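Local coordinates for transcriptional regulator, LacI family protein (PDB 3K9C) that probably binds cis-regulatory DNA and regulates transcription, at residues 119-122 with 128-131; 67-72 with 253-258; 240-245 with 263-268; 135-140 with 190-195. One frame throughout, in Å; residues are numbered along the deposited sequence.

The four contacts divide between the two subdomains of a periplasmic binding protein-like fold. Contacts 2 and 3 lie on the larger mixed sheet and share helix 240-255, one near its end and the other at its start, with centres about 18 Å apart. Contacts 1 and 4 lie on the four-stranded parallel sheet, where strands 129-133 and 188-191 are neighbours; their centres are about 16 Å apart and they touch. Contacts 1 and 2 are on opposite sides of the chain's centre, about 40 Å between centres. Along the chain, contacts 1 and 4 nest within the loop closed by contact 2, whose segments alternate with those of contact 3: the chain returns to the first subdomain after building the second.

Contact 1 of 4, residues 119-122 with 128-131; sequences DHLT and NIAH
Leu121 and Thr122 meet Ile129 without any flat group between them, and the two imidazoles of the segments are engaged elsewhere. The ring of His131 meets that of Phe147 with planes at about 30°, while its ND1 bonds to Val190 O; His120 uses NE2 to reach Thr275 OG1. What remains between helix 110-123 and strand 129-133 is aliphatic. Ile129 reaches toward the helix and touches it with two separate branches. Its CG2 methyl meets Leu121 CD1 at 4.0 Å. The longer branch ends in CD1, which touches both Leu121 CB (4.0 Å) and Thr122 CG2 (3.8 Å). Thr122 and Ile129 cross at about a right angle, meeting methyl to methyl. The threonine presents carbon rather than oxygen because OG1 lies between the backbone N and the carbonyl carbon (chi1 55°), from where it hydrogen-bonds back to Val118 O within its own helix. Leu121 also packs on Ala188 and Val190 of strand 188-191 and on Ser216 and Val218 of strand 216-218, and Ile129 touches Phe147 and Met151 of helix 140-153. The helix thus covers this part of the parallel sheet, as in alpha/beta, periplasmic binding protein-like domains. No hydrogen bond links the two segments. Their hold on each other is dispersion and the exclusion of water from methyl and methylene groups, and the one hydroxyl at the seam is satisfied by main-chain carbonyl oxygen.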
loop_
_atom_site.group_PDB
_atom_site.type_symbol
_atom_site.label_atom_id
_atom_site.label_comp_id
_atom_site.label_asym_id
_atom_site.label_seq_id
_atom_site.Cartn_x
_atom_site.Cartn_y
_atom_site.Cartn_z
ATOM N N ASP B 119 -12.255 24.645 -8.783
ATOM C CA ASP B 119 -12.266 26.041 -8.342
ATOM C C ASP B 119 -10.842 26.497 -8.025
ATOM O O ASP B 119 -10.425 27.589 -8.414
ATOM C CB ASP B 119 -13.148 26.220 -7.106
ATOM C CG ASP B 119 -14.621 26.005 -7.401
ATOM O OD1 ASP B 119 -15.009 26.037 -8.586
ATOM O OD2 ASP B 119 -15.398 25.814 -6.441
ATOM N N HIS B 120 -10.096 25.647 -7.324
ATOM C CA HIS B 120 -8.718 25.954 -6.965
ATOM C C HIS B 120 -7.871 26.222 -8.206
ATOM O O HIS B 120 -7.109 27.191 -8.248
ATOM C CB HIS B 120 -8.118 24.792 -6.158
ATOM C CG HIS B 120 -6.640 24.895 -5.948
ATOM N ND1 HIS B 120 -6.057 25.931 -5.253
ATOM C CD2 HIS B 120 -5.628 24.093 -6.349
ATOM C CE1 HIS B 120 -4.747 25.763 -5.235
ATOM N NE2 HIS B 120 -4.460 24.655 -5.894
ATOM N N LEU B 121 -8.003 25.362 -9.215
ATOM C CA LEU B 121 -7.232 25.508 -10.450
ATOM C C LEU B 121 -7.639 26.710 -11.307
ATOM O O LEU B 121 -6.784 27.397 -11.859
ATOM C CB LEU B 121 -7.319 24.226 -11.284
ATOM C CG LEU B 121 -6.595 23.018 -10.677
ATOM C CD1 LEU B 121 -6.991 21.755 -11.435
ATOM C CD2 LEU B 121 -5.078 23.246 -10.710
ATOM N N THR B 122 -8.932 26.970 -11.434
ATOM C CA THR B 122 -9.346 28.112 -12.233
ATOM C C THR B 122 -8.904 29.386 -11.493
ATOM O O THR B 122 -8.425 30.339 -12.117
ATOM C CB THR B 122 -10.882 28.083 -12.502
ATOM O OG1 THR B 122 -11.596 28.009 -11.263
ATOM C CG2 THR B 122 -11.252 26.846 -13.356
ATOM N N ASN B 128 -7.338 25.223 -19.533
ATOM C CA ASN B 128 -7.303 23.940 -20.234
ATOM C C ASN B 128 -7.040 22.933 -19.134
ATOM O O ASN B 128 -5.889 22.634 -18.817
ATOM C CB ASN B 128 -6.166 23.881 -21.249
ATOM C CG ASN B 128 -6.364 24.843 -22.393
ATOM O OD1 ASN B 128 -5.691 25.868 -22.478
ATOM N ND2 ASN B 128 -7.304 24.524 -23.276
ATOM N N ILE B 129 -8.112 22.426 -18.545
ATOM C CA ILE B 129 -7.995 21.487 -17.452
ATOM C C ILE B 129 -8.525 20.116 -17.810
ATOM O O ILE B 129 -9.601 19.982 -18.404
ATOM C CB ILE B 129 -8.727 22.032 -16.224
ATOM C CG1 ILE B 129 -8.185 23.434 -15.904
ATOM C CG2 ILE B 129 -8.551 21.085 -15.038
ATOM C CD1 ILE B 129 -9.015 24.216 -14.908
ATOM N N ALA B 130 -7.757 19.096 -17.434
ATOM C CA ALA B 130 -8.126 17.729 -17.725
ATOM C C ALA B 130 -8.412 16.898 -16.486
ATOM O O ALA B 130 -7.905 17.163 -15.389
ATOM C CB ALA B 130 -7.031 17.064 -18.544
ATOM N N HIS B 131 -9.245 15.885 -16.673
ATOM C CA HIS B 131 -9.585 14.978 -15.600
ATOM C C HIS B 131 -9.354 13.560 -16.095
ATOM O O HIS B 131 -9.771 13.206 -17.204
ATOM C CB HIS B 131 -11.053 15.165 -15.178
ATOM C CG HIS B 131 -11.534 14.148 -14.188
ATOM N ND1 HIS B 131 -10.929 13.954 -12.963
ATOM C CD2 HIS B 131 -12.548 13.255 -14.253
ATOM C CE1 HIS B 131 -11.551 12.985 -12.317
ATOM N NE2 HIS B 131 -12.540 12.545 -13.077
#

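Contact 2 of 4, residues 67-72 with 253-258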
loop_
_atom_site.group_PDB
_atom_site.type_symbol
_atom_site.label_atom_id
_atom_site.label_comp_id
_atom_site.label_asym_id
_atom_site.label_seq_id
_atom_site.Cartn_x
_atom_site.Cartn_y
_atom_site.Cartn_z
ATOM N N CYS B 67 -20.031 -11.496 13.393
ATOM C CA CYS B 67 -20.075 -10.065 13.109
ATOM C C CYS B 67 -21.496 -9.544 13.301
ATOM O O CYS B 67 -22.446 -10.097 12.739
ATOM C CB CYS B 67 -19.634 -9.791 11.666
ATOM S SG CYS B 67 -17.976 -10.382 11.260
ATOM N N GLU B 68 -21.634 -8.479 14.087
ATOM C CA GLU B 68 -22.939 -7.872 14.352
ATOM C C GLU B 68 -23.297 -6.867 13.270
ATOM O O GLU B 68 -24.377 -6.273 13.278
ATOM C CB GLU B 68 -22.932 -7.177 15.710
ATOM C CG GLU B 68 -22.930 -8.131 16.884
ATOM C CD GLU B 68 -22.797 -7.409 18.205
ATOM O OE1 GLU B 68 -23.526 -6.413 18.411
ATOM O OE2 GLU B 68 -21.968 -7.842 19.034
ATOM N N ALA B 69 -22.372 -6.677 12.340
ATOM C CA ALA B 69 -22.573 -5.758 11.240
ATOM C C ALA B 69 -21.444 -5.959 10.249
ATOM O O ALA B 69 -20.379 -6.468 10.599
ATOM C CB ALA B 69 -22.583 -4.318 11.750
ATOM N N ALA B 70 -21.690 -5.569 9.007
ATOM C CA ALA B 70 -20.694 -5.685 7.959
ATOM C C ALA B 70 -20.513 -4.325 7.311
ATOM O O ALA B 70 -21.467 -3.754 6.785
ATOM C CB ALA B 70 -21.133 -6.713 6.912
ATOM N N ILE B 71 -19.290 -3.809 7.379
ATOM C CA ILE B 71 -18.935 -2.528 6.777
ATOM C C ILE B 71 -18.074 -2.830 5.541
ATOM O O ILE B 71 -16.959 -3.352 5.658
ATOM C CB ILE B 71 -18.121 -1.676 7.757
ATOM C CG1 ILE B 71 -18.982 -1.308 8.963
ATOM C CG2 ILE B 71 -17.595 -0.431 7.055
ATOM C CD1 ILE B 71 -18.208 -0.671 10.083
ATOM N N LEU B 72 -18.597 -2.514 4.360
ATOM C CA LEU B 72 -17.880 -2.774 3.115
ATOM C C LEU B 72 -17.256 -1.498 2.545
ATOM O O LEU B 72 -17.964 -0.557 2.183
ATOM C CB LEU B 72 -18.831 -3.381 2.072
ATOM C CG LEU B 72 -19.755 -4.542 2.481
ATOM C CD1 LEU B 72 -20.487 -5.054 1.241
ATOM C CD2 LEU B 72 -18.965 -5.667 3.119
ATOM N N ALA B 253 -25.553 1.937 15.187
ATOM C CA ALA B 253 -26.908 2.466 15.214
ATOM C C ALA B 253 -27.876 1.473 14.572
ATOM O O ALA B 253 -28.994 1.288 15.057
ATOM C CB ALA B 253 -26.964 3.794 14.482
ATOM N N GLN B 254 -27.444 0.842 13.480
ATOM C CA GLN B 254 -28.266 -0.135 12.770
ATOM C C GLN B 254 -28.423 -1.415 13.586
ATOM O O GLN B 254 -29.432 -2.120 13.480
ATOM C CB GLN B 254 -27.656 -0.456 11.398
ATOM C CG GLN B 254 -27.890 0.628 10.353
ATOM C CD GLN B 254 -27.405 0.242 8.959
ATOM O OE1 GLN B 254 -27.726 -0.833 8.446
ATOM N NE2 GLN B 254 -26.639 1.132 8.335
ATOM N N ILE B 255 -27.419 -1.717 14.399
ATOM C CA ILE B 255 -27.477 -2.899 15.242
ATOM C C ILE B 255 -28.478 -2.609 16.362
ATOM O O ILE B 255 -29.190 -3.504 16.819
ATOM C CB ILE B 255 -26.100 -3.214 15.838
ATOM C CG1 ILE B 255 -25.112 -3.515 14.709
ATOM C CG2 ILE B 255 -26.200 -4.402 16.786
ATOM C CD1 ILE B 255 -23.675 -3.653 15.164
ATOM N N SER B 256 -28.529 -1.346 16.788
ATOM C CA SER B 256 -29.454 -0.909 17.834
ATOM C C SER B 256 -30.877 -0.901 17.290
ATOM O O SER B 256 -31.832 -0.693 18.036
ATOM C CB SER B 256 -29.097 0.499 18.326
ATOM O OG SER B 256 -27.835 0.518 18.975
ATOM N N GLY B 257 -31.008 -1.115 15.983
ATOM C CA GLY B 257 -32.323 -1.143 15.372
ATOM C C GLY B 257 -32.705 0.115 14.618
ATOM O O GLY B 257 -33.746 0.144 13.967
ATOM N N ASP B 258 -31.877 1.153 14.695
ATOM C CA ASP B 258 -32.172 2.400 13.994
ATOM C C ASP B 258 -32.204 2.196 12.484
ATOM O O ASP B 258 -31.525 1.317 11.952
ATOM C CB ASP B 258 -31.139 3.473 14.342
ATOM C CG ASP B 258 -31.063 3.740 15.828
ATOM O OD1 ASP B 258 -32.094 3.558 16.514
ATOM O OD2 ASP B 258 -29.979 4.140 16.310
#
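Glu68 and Ile255 bring their segments closest, with CA atoms 6.8 Å apart. On one side the chain turns a corner at Glu68 and then runs on as the strand through Ala69 to Leu72; on the other, helix 240-255 is coming to its end. Gly257 closes that end in a Schellman motif, with positive phi (102°) and two bonds back into the last turn: Asp258 N to Ala253 O at 2.9 Å and a weak one from Gly257 N to Gln254 O. With CG1 anti to the carbonyl carbon (chi1 -62°) and CG2 anti to the backbone N, Ile255 splits its branches across the corner. CG1 comes to 3.2 Å from Glu68 O, a close carbon-to-carbonyl approach, and CD1 reaches on to Ala69 CB at 3.6 Å and to Glu68 CB at the same distance. CG2 faces the other end of the glutamate, 3.7 Å from OE1. Glu68 crosses the isoleucine at about a right angle, while its OE2 forms a salt bridge with Arg13. An alanine in place of Ile255 would remove both branches and would probably leave a gap over Ala69 and Glu68 CB, weakening the fit of the helix end to the strand. Ile255 also touches Leu15, and Ala251 one turn earlier covers Ala69 and Ile71. Such layering of a helix on parallel strands belongs to the alpha/beta subdomains of periplasmic binding protein-like folds.

Contact 3 of 4, residues 240-245 with 263-268; sequences ATHMAE and LVLAPH
Leu265 pushes into the first turns of helix 240-255 beside Met243, part of the helix-on-sheet layering of the periplasmic binding protein-like fold, in the subdomain with the mixed sheet. The helix follows strand 235-237, and after it the chain returns as strand 262-270, antiparallel to that strand and parallel to 104-108 on its other side.

The apolar contact rests on Leu265 CD1. This methyl lies 3.7 Å from Met243 CA, practically on the helix backbone, and 4.1 Å from both Met243 CB and CG. Met243, modelled as selenomethionine, holds CG anti to its backbone N (chi1 -165°), which carries the chain beside the leucine; a bend at chi3 then turns the end. Its side chain continues the packing on Phe25 of helix 24-39 and on Val106, which Leu265 touches as well. The other leucine methyl, CD2, approaches the ring of His242 obliquely, 4.5 Å from CE1, a light touch at the more open margin of the contact.

Polar links are few. No direct hydrogen bond joins the segments. The helix start is tied to the loop before it by Asp239 OD1, which accepts from His242 N, and Glu245 carries its charge off to a salt bridge with Arg39. The one polar bridge runs through a water, which donates weakly to Ala266 O at 3.3 Å and makes another weak bond to His242 ND1 at 3.4 Å.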
loop_
_atom_site.group_PDB
_atom_site.type_symbol
_atom_site.label_atom_id
_atom_site.label_comp_id
_atom_site.label_asym_id
_atom_site.label_seq_id
_atom_site.Cartn_x
_atom_site.Cartn_y
_atom_site.Cartn_z
ATOM N N ALA B 240 -10.624 10.813 6.517
ATOM C CA ALA B 240 -10.698 9.408 6.899
ATOM C C ALA B 240 -11.151 9.172 8.353
ATOM O O ALA B 240 -12.016 8.322 8.618
ATOM C CB ALA B 240 -9.344 8.750 6.661
ATOM N N THR B 241 -10.574 9.911 9.291
ATOM C CA THR B 241 -10.937 9.733 10.688
ATOM C C THR B 241 -12.433 9.937 10.925
ATOM O O THR B 241 -13.088 9.085 11.518
ATOM C CB THR B 241 -10.146 10.681 11.596
ATOM O OG1 THR B 241 -8.746 10.503 11.363
ATOM C CG2 THR B 241 -10.439 10.373 13.060
ATOM N N HIS B 242 -12.979 11.052 10.451
ATOM C CA HIS B 242 -14.406 11.317 10.638
ATOM C C HIS B 242 -15.272 10.327 9.856
ATOM O O HIS B 242 -16.357 9.953 10.295
ATOM C CB HIS B 242 -14.754 12.744 10.211
ATOM C CG HIS B 242 -16.180 13.122 10.483
ATOM N ND1 HIS B 242 -16.725 14.319 10.070
ATOM C CD2 HIS B 242 -17.169 12.464 11.133
ATOM C CE1 HIS B 242 -17.989 14.381 10.455
ATOM N NE2 HIS B 242 -18.283 13.268 11.102
HETATM N N MSE B 243 -14.795 9.904 8.692
HETATM C CA MSE B 243 -15.543 8.948 7.896
HETATM C C MSE B 243 -15.576 7.595 8.621
HETATM O O MSE B 243 -16.605 6.925 8.648
HETATM C CB MSE B 243 -14.905 8.802 6.514
HETATM C CG MSE B 243 -15.804 8.119 5.500
HETATM SE SE MSE B 243 -15.023 8.209 3.721
HETATM C CE MSE B 243 -15.541 10.027 3.336
ATOM N N ALA B 244 -14.453 7.209 9.220
ATOM C CA ALA B 244 -14.368 5.943 9.949
ATOM C C ALA B 244 -15.282 5.947 11.177
ATOM O O ALA B 244 -15.985 4.970 11.439
ATOM C CB ALA B 244 -12.932 5.679 10.377
ATOM N N GLU B 245 -15.266 7.045 11.935
ATOM C CA GLU B 245 -16.100 7.153 13.131
ATOM C C GLU B 245 -17.575 7.104 12.760
ATOM O O GLU B 245 -18.375 6.484 13.455
ATOM C CB GLU B 245 -15.823 8.465 13.880
ATOM C CG GLU B 245 -14.397 8.655 14.341
ATOM C CD GLU B 245 -14.279 9.718 15.426
ATOM O OE1 GLU B 245 -14.810 9.490 16.536
ATOM O OE2 GLU B 245 -13.659 10.777 15.175
ATOM N N LEU B 263 -25.303 8.875 4.845
ATOM C CA LEU B 263 -24.576 10.043 5.329
ATOM C C LEU B 263 -23.481 10.560 4.388
ATOM O O LEU B 263 -22.477 9.881 4.151
ATOM C CB LEU B 263 -23.964 9.722 6.697
ATOM C CG LEU B 263 -23.247 10.854 7.427
ATOM C CD1 LEU B 263 -24.207 12.020 7.640
ATOM C CD2 LEU B 263 -22.723 10.347 8.761
ATOM N N VAL B 264 -23.676 11.767 3.863
ATOM C CA VAL B 264 -22.702 12.378 2.967
ATOM C C VAL B 264 -21.873 13.418 3.715
ATOM O O VAL B 264 -22.419 14.338 4.318
ATOM C CB VAL B 264 -23.388 13.052 1.764
ATOM C CG1 VAL B 264 -22.355 13.767 0.910
ATOM C CG2 VAL B 264 -24.114 12.004 0.925
ATOM N N LEU B 265 -20.551 13.268 3.660
ATOM C CA LEU B 265 -19.628 14.170 4.337
ATOM C C LEU B 265 -18.923 15.151 3.398
ATOM O O LEU B 265 -18.592 14.822 2.257
ATOM C CB LEU B 265 -18.575 13.352 5.084
ATOM C CG LEU B 265 -19.113 12.174 5.905
ATOM C CD1 LEU B 265 -17.959 11.483 6.614
ATOM C CD2 LEU B 265 -20.148 12.667 6.916
ATOM N N ALA B 266 -18.679 16.357 3.898
ATOM C CA ALA B 266 -18.008 17.390 3.122
ATOM C C ALA B 266 -16.505 17.161 3.089
ATOM O O ALA B 266 -15.891 16.861 4.110
ATOM C CB ALA B 266 -18.292 18.754 3.715
ATOM N N PRO B 267 -15.894 17.287 1.902
ATOM C CA PRO B 267 -14.449 17.099 1.758
ATOM C C PRO B 267 -13.789 18.473 1.808
ATOM O O PRO B 267 -14.479 19.488 1.816
ATOM C CB PRO B 267 -14.337 16.473 0.377
ATOM C CG PRO B 267 -15.375 17.239 -0.385
ATOM C CD PRO B 267 -16.555 17.253 0.583
ATOM N N HIS B 268 -12.466 18.512 1.863
ATOM C CA HIS B 268 -11.771 19.792 1.865
ATOM C C HIS B 268 -10.484 19.727 1.074
ATOM O O HIS B 268 -9.918 18.653 0.869
ATOM C CB HIS B 268 -11.522 20.314 3.295
ATOM C CG HIS B 268 -11.027 19.286 4.260
ATOM N ND1 HIS B 268 -9.689 18.993 4.425
ATOM C CD2 HIS B 268 -11.693 18.507 5.147
ATOM C CE1 HIS B 268 -9.551 18.083 5.373
ATOM N NE2 HIS B 268 -10.753 17.771 5.827
HETATM O O HOH W 1 -16.752 16.215 7.266
#

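Contact 4 of 4, residues 135-140 with 190-195; sequences ADAPGG and VAFNDR
Phe192 pushes the CE1-CZ edge of its ring at the turn formed by Ala137 to Gly140, and packing around this ring makes up the contact. Two backbone groups sit at the ring edge, near its plane: Pro138 O, 3.4 Å from CZ, and Gly139 C, 3.7 Å from CE1. Gly140 N comes in obliquely at 3.5 Å from CE1, and Ala137 CB reaches CZ more loosely at 4.3 Å. CG of Phe192 stands anti to the backbone N (chi1 177°), which extends the ring from the strand end to the neighbouring loop.

A hydrogen bond shapes the 135-140 loop. Gly140 N to Ala137 O, at 2.8 Å, closes a type II beta turn whose third position is Gly139, with positive phi (95°). A CB at Gly140 would run into Ala135 O, and one at Gly139 would be jammed against Pro138 O and would point toward Phe192.

Both loops leave neighbouring parallel strands, 129-133 and 188-191, and each leads into a helix. Gly139 is the N-cap of helix 140-153; Asn193 is that of helix 194-206, its OD1 capping Cys196 N. In alpha/beta folds the C-terminal ends of such strands commonly line binding sites, and a glycerol, probably from the crystallisation liquor, lies about 5 Å from the Phe192 side chain, consistent with a pocket here. Replacing Phe192 by an alanine would strip away the ring and would probably leave the Pro138-Gly140 backbone without its packing partner, free to shift.

One polar link toward the other subdomain is Arg195 NH2 to Gln22 O.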
loop_
_atom_site.group_PDB
_atom_site.type_symbol
_atom_site.label_atom_id
_atom_site.label_comp_id
_atom_site.label_asym_id
_atom_site.label_seq_id
_atom_site.Cartn_x
_atom_site.Cartn_y
_atom_site.Cartn_z
ATOM N N ALA B 135 -13.131 5.549 -14.175
ATOM C CA ALA B 135 -13.891 4.550 -14.905
ATOM C C ALA B 135 -15.150 4.195 -14.130
ATOM O O ALA B 135 -15.949 5.067 -13.810
ATOM C CB ALA B 135 -13.039 3.304 -15.137
ATOM N N ASP B 136 -15.325 2.917 -13.817
ATOM C CA ASP B 136 -16.513 2.482 -13.098
ATOM C C ASP B 136 -16.266 2.215 -11.619
ATOM O O ASP B 136 -17.092 1.594 -10.949
ATOM C CB ASP B 136 -17.099 1.227 -13.758
ATOM C CG ASP B 136 -17.569 1.481 -15.178
ATOM O OD1 ASP B 136 -18.321 2.457 -15.388
ATOM O OD2 ASP B 136 -17.192 0.705 -16.088
ATOM N N ALA B 137 -15.131 2.676 -11.105
ATOM C CA ALA B 137 -14.838 2.472 -9.697
ATOM C C ALA B 137 -15.757 3.375 -8.884
ATOM O O ALA B 137 -16.236 4.388 -9.382
ATOM C CB ALA B 137 -13.396 2.809 -9.410
ATOM N N PRO B 138 -16.038 2.998 -7.629
ATOM C CA PRO B 138 -16.905 3.831 -6.793
ATOM C C PRO B 138 -16.362 5.254 -6.799
ATOM O O PRO B 138 -15.159 5.469 -6.600
ATOM C CB PRO B 138 -16.782 3.177 -5.425
ATOM C CG PRO B 138 -16.666 1.717 -5.785
ATOM C CD PRO B 138 -15.696 1.736 -6.947
ATOM N N GLY B 139 -17.237 6.220 -7.051
ATOM C CA GLY B 139 -16.808 7.605 -7.071
ATOM C C GLY B 139 -16.484 8.097 -8.466
ATOM O O GLY B 139 -16.463 9.301 -8.717
ATOM N N GLY B 140 -16.241 7.167 -9.380
ATOM C CA GLY B 140 -15.914 7.547 -10.743
ATOM C C GLY B 140 -16.932 8.442 -11.433
ATOM O O GLY B 140 -16.623 9.575 -11.809
ATOM N N VAL B 190 -6.614 16.915 -12.978
ATOM C CA VAL B 190 -7.200 16.424 -11.741
ATOM C C VAL B 190 -7.307 14.906 -11.903
ATOM O O VAL B 190 -8.063 14.416 -12.741
ATOM C CB VAL B 190 -8.615 17.028 -11.492
ATOM C CG1 VAL B 190 -9.233 16.417 -10.248
ATOM C CG2 VAL B 190 -8.524 18.542 -11.328
ATOM N N ALA B 191 -6.525 14.167 -11.122
ATOM C CA ALA B 191 -6.532 12.709 -11.188
ATOM C C ALA B 191 -7.657 12.135 -10.337
ATOM O O ALA B 191 -8.099 12.770 -9.385
ATOM C CB ALA B 191 -5.188 12.159 -10.728
ATOM N N PHE B 192 -8.108 10.926 -10.674
ATOM C CA PHE B 192 -9.197 10.289 -9.929
ATOM C C PHE B 192 -8.852 10.170 -8.447
ATOM O O PHE B 192 -9.663 10.517 -7.593
ATOM C CB PHE B 192 -9.505 8.897 -10.490
ATOM C CG PHE B 192 -10.566 8.169 -9.725
ATOM C CD1 PHE B 192 -11.866 8.660 -9.680
ATOM C CD2 PHE B 192 -10.261 7.013 -9.019
ATOM C CE1 PHE B 192 -12.846 8.007 -8.943
ATOM C CE2 PHE B 192 -11.240 6.350 -8.278
ATOM C CZ PHE B 192 -12.533 6.850 -8.238
ATOM N N ASN B 193 -7.658 9.658 -8.153
ATOM C CA ASN B 193 -7.191 9.532 -6.773
ATOM C C ASN B 193 -5.673 9.732 -6.690
ATOM O O ASN B 193 -5.004 9.852 -7.717
ATOM C CB ASN B 193 -7.617 8.176 -6.152
ATOM C CG ASN B 193 -6.886 6.959 -6.744
ATOM O OD1 ASN B 193 -5.950 7.075 -7.529
ATOM N ND2 ASN B 193 -7.321 5.778 -6.339
ATOM N N ASP B 194 -5.142 9.780 -5.469
ATOM C CA ASP B 194 -3.709 9.970 -5.242
ATOM C C ASP B 194 -2.797 8.957 -5.942
ATOM O O ASP B 194 -1.726 9.317 -6.444
ATOM C CB ASP B 194 -3.394 9.941 -3.743
ATOM C CG ASP B 194 -4.012 11.106 -2.983
ATOM O OD1 ASP B 194 -4.448 12.088 -3.621
ATOM O OD2 ASP B 194 -4.038 11.039 -1.738
ATOM N N ARG B 195 -3.201 7.690 -5.954
ATOM C CA ARG B 195 -2.385 6.665 -6.605
ATOM C C ARG B 195 -2.322 6.922 -8.104
ATOM O O ARG B 195 -1.291 6.710 -8.743
ATOM C CB ARG B 195 -2.945 5.265 -6.330
ATOM C CG ARG B 195 -2.114 4.157 -6.957
ATOM C CD ARG B 195 -2.583 2.790 -6.509
ATOM N NE ARG B 195 -1.848 2.325 -5.340
ATOM C CZ ARG B 195 -2.112 1.194 -4.694
ATOM N NH1 ARG B 195 -3.106 0.410 -5.103
ATOM N NH2 ARG B 195 -1.376 0.836 -3.647
#